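Local coordinates for carbon dioxide concentrating mechanism protein (Thermosynechococcus elongatus, PDB 4N8F) that probably forms the pentameric vertices of the carboxysome shell, the polyhedral compartment in which RuBisCO is sequestered, at residues L27-E32 and L37-V42; A44-A49 and R64-G69. All coordinates share one frame; numbering follows the deposited sequence.

Contact 1: L27-E32 and L37-V42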
loop_
_atom_site.group_PDB
_atom_site.type_symbol
_atom_site.label_atom_id
_atom_site.label_comp_id
_atom_site.label_asym_id
_atom_site.label_seq_id
_atom_site.Cartn_x
_atom_site.Cartn_y
_atom_site.Cartn_z
ATOM N N LEU C 27 -4.320 11.920 13.029
ATOM C CA LEU C 27 -4.594 10.670 13.754
ATOM C C LEU C 27 -3.261 10.063 14.264
ATOM O O LEU C 27 -2.267 10.035 13.541
ATOM C CB LEU C 27 -5.260 9.683 12.820
ATOM C CG LEU C 27 -6.517 10.176 12.073
ATOM C CD1 LEU C 27 -7.233 9.090 11.298
ATOM C CD2 LEU C 27 -7.530 10.736 13.061
ATOM N N GLN C 28 -3.238 9.637 15.516
ATOM C CA GLN C 28 -2.139 8.878 16.016
ATOM C C GLN C 28 -2.626 7.428 16.061
ATOM O O GLN C 28 -3.637 7.139 16.653
ATOM C CB GLN C 28 -1.762 9.316 17.409
ATOM C CG GLN C 28 -0.589 8.494 17.982
ATOM C CD GLN C 28 -0.050 9.075 19.269
ATOM O OE1 GLN C 28 -0.755 9.787 19.981
ATOM N NE2 GLN C 28 1.203 8.763 19.580
ATOM N N TYR C 29 -1.867 6.535 15.450
ATOM C CA TYR C 29 -2.191 5.126 15.489
ATOM C C TYR C 29 -2.096 4.550 16.903
ATOM O O TYR C 29 -1.225 4.944 17.657
ATOM C CB TYR C 29 -1.312 4.320 14.482
ATOM C CG TYR C 29 -1.661 4.596 13.024
ATOM C CD1 TYR C 29 -0.827 5.344 12.225
ATOM C CD2 TYR C 29 -2.860 4.114 12.465
ATOM C CE1 TYR C 29 -1.128 5.586 10.915
ATOM C CE2 TYR C 29 -3.160 4.334 11.162
ATOM C CZ TYR C 29 -2.326 5.101 10.385
ATOM O OH TYR C 29 -2.656 5.373 9.072
ATOM N N LEU C 30 -2.945 3.541 17.179
ATOM C CA LEU C 30 -2.962 2.825 18.429
ATOM C C LEU C 30 -2.515 1.367 18.217
ATOM O O LEU C 30 -3.007 0.674 17.336
ATOM C CB LEU C 30 -4.325 2.871 19.093
ATOM C CG LEU C 30 -4.862 4.283 19.423
ATOM C CD1 LEU C 30 -6.259 4.160 20.060
ATOM C CD2 LEU C 30 -3.954 5.059 20.337
ATOM N N GLY C 31 -1.613 0.942 19.067
ATOM C CA GLY C 31 -0.999 -0.398 19.014
ATOM C C GLY C 31 -1.688 -1.391 19.916
ATOM O O GLY C 31 -2.811 -1.204 20.348
ATOM N N GLU C 32 -0.976 -2.465 20.237
ATOM C CA GLU C 32 -1.454 -3.441 21.155
ATOM C C GLU C 32 -1.699 -2.732 22.511
ATOM O O GLU C 32 -0.896 -1.893 22.972
ATOM C CB GLU C 32 -0.427 -4.557 21.297
ATOM C CG GLU C 32 -0.941 -5.785 22.012
ATOM C CD GLU C 32 0.088 -6.895 21.955
ATOM O OE1 GLU C 32 1.057 -6.800 22.706
ATOM O OE2 GLU C 32 -0.045 -7.814 21.096
ATOM N N LEU C 37 1.247 5.014 19.440
ATOM C CA LEU C 37 2.356 4.687 18.561
ATOM C C LEU C 37 2.955 5.919 17.962
ATOM O O LEU C 37 2.266 6.908 17.712
ATOM C CB LEU C 37 1.915 3.774 17.409
ATOM C CG LEU C 37 1.478 2.349 17.765
ATOM C CD1 LEU C 37 0.939 1.668 16.536
ATOM C CD2 LEU C 37 2.669 1.589 18.315
ATOM N N PRO C 38 4.260 5.843 17.677
ATOM C CA PRO C 38 5.039 6.876 17.032
ATOM C C PRO C 38 4.766 6.846 15.532
ATOM O O PRO C 38 5.683 6.663 14.731
ATOM C CB PRO C 38 6.461 6.427 17.338
ATOM C CG PRO C 38 6.375 4.940 17.320
ATOM C CD PRO C 38 5.091 4.652 18.001
ATOM N N ASP C 39 3.491 6.926 15.163
ATOM C CA ASP C 39 3.096 6.896 13.769
ATOM C C ASP C 39 1.774 7.665 13.652
ATOM O O ASP C 39 0.972 7.659 14.593
ATOM C CB ASP C 39 3.000 5.440 13.240
ATOM C CG ASP C 39 2.814 5.394 11.709
ATOM O OD1 ASP C 39 3.166 6.382 10.989
ATOM O OD2 ASP C 39 2.292 4.375 11.197
ATOM N N TYR C 40 1.559 8.343 12.535
ATOM C CA TYR C 40 0.467 9.324 12.386
ATOM C C TYR C 40 -0.085 9.288 10.936
ATOM O O TYR C 40 0.573 8.813 10.039
ATOM C CB TYR C 40 0.951 10.756 12.749
ATOM C CG TYR C 40 1.664 11.338 11.574
ATOM C CD1 TYR C 40 3.019 11.127 11.402
ATOM C CD2 TYR C 40 0.948 11.993 10.558
ATOM C CE1 TYR C 40 3.668 11.596 10.285
ATOM C CE2 TYR C 40 1.587 12.456 9.417
ATOM C CZ TYR C 40 2.944 12.254 9.288
ATOM O OH TYR C 40 3.596 12.695 8.172
ATOM N N GLU C 41 -1.331 9.711 10.750
ATOM C CA GLU C 41 -1.937 9.844 9.426
ATOM C C GLU C 41 -2.688 11.158 9.382
ATOM O O GLU C 41 -3.259 11.564 10.371
ATOM C CB GLU C 41 -2.940 8.704 9.203
ATOM C CG GLU C 41 -3.323 8.461 7.750
ATOM C CD GLU C 41 -2.212 7.921 6.851
ATOM O OE1 GLU C 41 -2.191 8.333 5.658
ATOM O OE2 GLU C 41 -1.392 7.127 7.308
ATOM N N VAL C 42 -2.727 11.823 8.261
ATOM C CA VAL C 42 -3.694 12.907 8.144
ATOM C C VAL C 42 -4.832 12.392 7.302
ATOM O O VAL C 42 -4.608 11.779 6.246
ATOM C CB VAL C 42 -3.077 14.159 7.495
ATOM C CG1 VAL C 42 -4.142 15.251 7.301
ATOM C CG2 VAL C 42 -1.913 14.644 8.316
#
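Y29 leans from strand 24-30 over the neighbouring strand and meets L37, D39 and E41 in turn. Its CB packs 4.0 Å from CD1 of L37. Further out, CD1 of the ring lies 3.4 Å from OD2 of D39, whose side chain runs alongside it in the same direction, the ring and carboxylate planes 37° apart. The hydroxyl then donates to E41, OH to OE2 2.8 Å, and this oxygen sits near the ring plane at the tyrosine's edge. E41 reaches the hydroxyl through a bend at chi2 (68°), and K2 and M1 of a neighbouring subunit also bind its carboxylate. Beneath these side chains the antiparallel strands of the OB-like CcmL/EutN fold pair through L27 and E41, with L27 N 2.9 Å from E41 O. Replacing Y29 with an alanine removes the ring and hydroxyl, and would probably leave E41 OE2 to rely on K2 of that subunit and open a gap beside D39. On the face that carries Y40, Q28 extends until NE2 donates to L37 O at 2.8 Å; that oxygen lies in the Q28 amide plane, while NE2 stands above the carbonyl plane. R5 takes Q28 OE1, and L37 N donates to Y29 O.

Contact 2: A44-A49 and R64-G69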
loop_
_atom_site.group_PDB
_atom_site.type_symbol
_atom_site.label_atom_id
_atom_site.label_comp_id
_atom_site.label_asym_id
_atom_site.label_seq_id
_atom_site.Cartn_x
_atom_site.Cartn_y
_atom_site.Cartn_z
ATOM N N ALA C 44 -9.081 12.698 5.939
ATOM C CA ALA C 44 -10.407 13.329 5.739
ATOM C C ALA C 44 -11.410 12.788 6.699
ATOM O O ALA C 44 -11.360 11.591 7.108
ATOM C CB ALA C 44 -10.926 13.127 4.308
ATOM N N ASP C 45 -12.358 13.633 7.072
ATOM C CA ASP C 45 -13.360 13.155 8.005
ATOM C C ASP C 45 -14.696 13.725 7.607
ATOM O O ASP C 45 -14.916 14.949 7.633
ATOM C CB ASP C 45 -12.986 13.557 9.415
ATOM C CG ASP C 45 -14.095 13.209 10.448
ATOM O OD1 ASP C 45 -14.877 12.250 10.252
ATOM O OD2 ASP C 45 -14.149 13.885 11.484
ATOM N N THR C 46 -15.567 12.816 7.219
ATOM C CA THR C 46 -16.958 13.132 6.891
ATOM C C THR C 46 -17.873 12.554 7.924
ATOM O O THR C 46 -19.076 12.636 7.781
ATOM C CB THR C 46 -17.296 12.534 5.519
ATOM O OG1 THR C 46 -16.809 11.163 5.453
ATOM C CG2 THR C 46 -16.577 13.338 4.448
ATOM N N VAL C 47 -17.326 11.974 8.977
ATOM C CA VAL C 47 -18.161 11.388 9.999
ATOM C C VAL C 47 -18.391 12.346 11.157
ATOM O O VAL C 47 -19.444 12.359 11.675
ATOM C CB VAL C 47 -17.616 10.036 10.517
ATOM C CG1 VAL C 47 -18.580 9.434 11.530
ATOM C CG2 VAL C 47 -17.435 9.075 9.364
ATOM N N GLY C 48 -17.437 13.176 11.533
ATOM C CA GLY C 48 -17.645 14.161 12.619
ATOM C C GLY C 48 -16.937 13.678 13.883
ATOM O O GLY C 48 -17.507 13.705 14.956
ATOM N N ALA C 49 -15.691 13.211 13.776
ATOM C CA ALA C 49 -14.962 12.710 14.935
ATOM C C ALA C 49 -14.289 13.819 15.749
ATOM O O ALA C 49 -13.517 14.560 15.219
ATOM C CB ALA C 49 -13.910 11.696 14.511
ATOM N N ARG C 64 -11.832 7.242 -1.153
ATOM C CA ARG C 64 -12.620 7.917 -2.168
ATOM C C ARG C 64 -14.035 7.446 -2.186
ATOM O O ARG C 64 -14.844 8.032 -2.867
ATOM C CB ARG C 64 -12.005 7.808 -3.573
ATOM C CG ARG C 64 -10.627 8.456 -3.608
ATOM C CD ARG C 64 -10.030 8.643 -4.992
ATOM N NE ARG C 64 -10.287 7.583 -5.972
ATOM C CZ ARG C 64 -9.420 6.640 -6.332
ATOM N NH1 ARG C 64 -8.225 6.498 -5.727
ATOM N NH2 ARG C 64 -9.772 5.792 -7.269
ATOM N N HIS C 65 -14.325 6.407 -1.409
ATOM C CA HIS C 65 -15.685 5.891 -1.288
ATOM C C HIS C 65 -16.423 6.398 -0.054
ATOM O O HIS C 65 -17.502 5.945 0.246
ATOM C CB HIS C 65 -15.575 4.382 -1.358
ATOM C CG HIS C 65 -15.270 3.922 -2.733
ATOM N ND1 HIS C 65 -13.985 3.835 -3.226
ATOM C CD2 HIS C 65 -16.078 3.588 -3.747
ATOM C CE1 HIS C 65 -14.021 3.446 -4.481
ATOM N NE2 HIS C 65 -15.284 3.248 -4.804
ATOM N N ILE C 66 -15.824 7.317 0.701
ATOM C CA ILE C 66 -16.595 8.049 1.666
ATOM C C ILE C 66 -17.618 8.892 0.881
ATOM O O ILE C 66 -17.476 9.124 -0.305
ATOM C CB ILE C 66 -15.761 8.981 2.578
ATOM C CG1 ILE C 66 -15.116 10.110 1.793
ATOM C CG2 ILE C 66 -14.753 8.194 3.398
ATOM C CD1 ILE C 66 -14.199 10.947 2.660
ATOM N N ILE C 67 -18.643 9.331 1.578
ATOM C CA ILE C 67 -19.685 10.185 0.994
ATOM C C ILE C 67 -19.034 11.391 0.283
ATOM O O ILE C 67 -18.134 12.089 0.812
ATOM C CB ILE C 67 -20.714 10.557 2.097
ATOM C CG1 ILE C 67 -22.007 11.053 1.511
ATOM C CG2 ILE C 67 -20.140 11.575 3.089
ATOM C CD1 ILE C 67 -22.578 10.052 0.549
ATOM N N ASN C 68 -19.392 11.531 -0.976
ATOM C CA ASN C 68 -18.856 12.582 -1.871
ATOM C C ASN C 68 -17.363 12.554 -2.074
ATOM O O ASN C 68 -16.768 13.557 -2.466
ATOM C CB ASN C 68 -19.327 13.973 -1.434
ATOM C CG ASN C 68 -20.837 14.026 -1.227
ATOM O OD1 ASN C 68 -21.313 14.301 -0.134
ATOM N ND2 ASN C 68 -21.600 13.727 -2.278
ATOM N N GLY C 69 -16.755 11.386 -1.898
ATOM C CA GLY C 69 -15.331 11.305 -1.942
ATOM C C GLY C 69 -14.767 11.044 -3.319
ATOM O O GLY C 69 -13.553 11.079 -3.507
#
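T46 and I66 carry most of this contact, the threonine set across the isoleucine at a slant. Methyl CG2 of T46 lies 3.8 Å from CD1 of I66, while OG1 stands equally near I66 CB, so both branches of the threonine rest on the isoleucine. I67 adds its own branch methyl, CG2 packing 3.9 Å from T46 CB, whereas its longer arm leads away. A44, two residues before T46, completes the apolar set more loosely, with CB 4.3 Å from I66 CD1. The delta methyl of I66 thus touches both A44 and T46; its CG1 stands between the backbone N and the carbonyl carbon (chi1 65°), the arm then running extended toward strand 39-45.

Behind these side chains, each backbone is shaped by its own turn. I66 to G69 form a type II beta turn, closed by G69 N donating to I66 O at 2.9 Å, which presents I66 and I67 together to the threonine. On the other segment D45 points away from the contact and shapes the turn from D45 to A49. Its OD1 accepts from V47 N and G48 N, both on the same face of the carboxylate, in an Asx turn and Asx motif, while OD2 receives A49 N at 2.8 Å on its syn lone pair. Three backbone N-H groups therefore hold one carboxylate. G48 has a positive phi (104°), where a side chain would press on the preceding carbonyl.

Farther out, I74 covers both A44 and I66, and E16 of another neighbouring subunit, distinct from the one that meets E41, bonds T46 OG1 and I67 N. No hydrogen bond joins the two segments directly: they meet by apolar packing, and their polar link is made through the glutamate of the adjoining subunit, consistent with a contact that depends partly on pentamer assembly.

From the N terminus, the chain reaches contact 1 first, where 27-32 and 37-42 close the short hairpin between strands 24-30 and 39-45. Strand 39-45 then runs on past the centre of the chain, and its far end opens contact 2, which closes a longer excursion through strand 54-59 and the loop that leads to strand 76-81. The two loops follow in series, neither enclosing nor crossing the other, with centres about 19 Å apart on opposite sides of the chain's centre. Strand 39-45 is their common element: contact 1 ties it to its sheet neighbour, contact 2 ties its end to the loop 64-69. Y40 and E41 face one neighbouring subunit, T46 and I67 a different one.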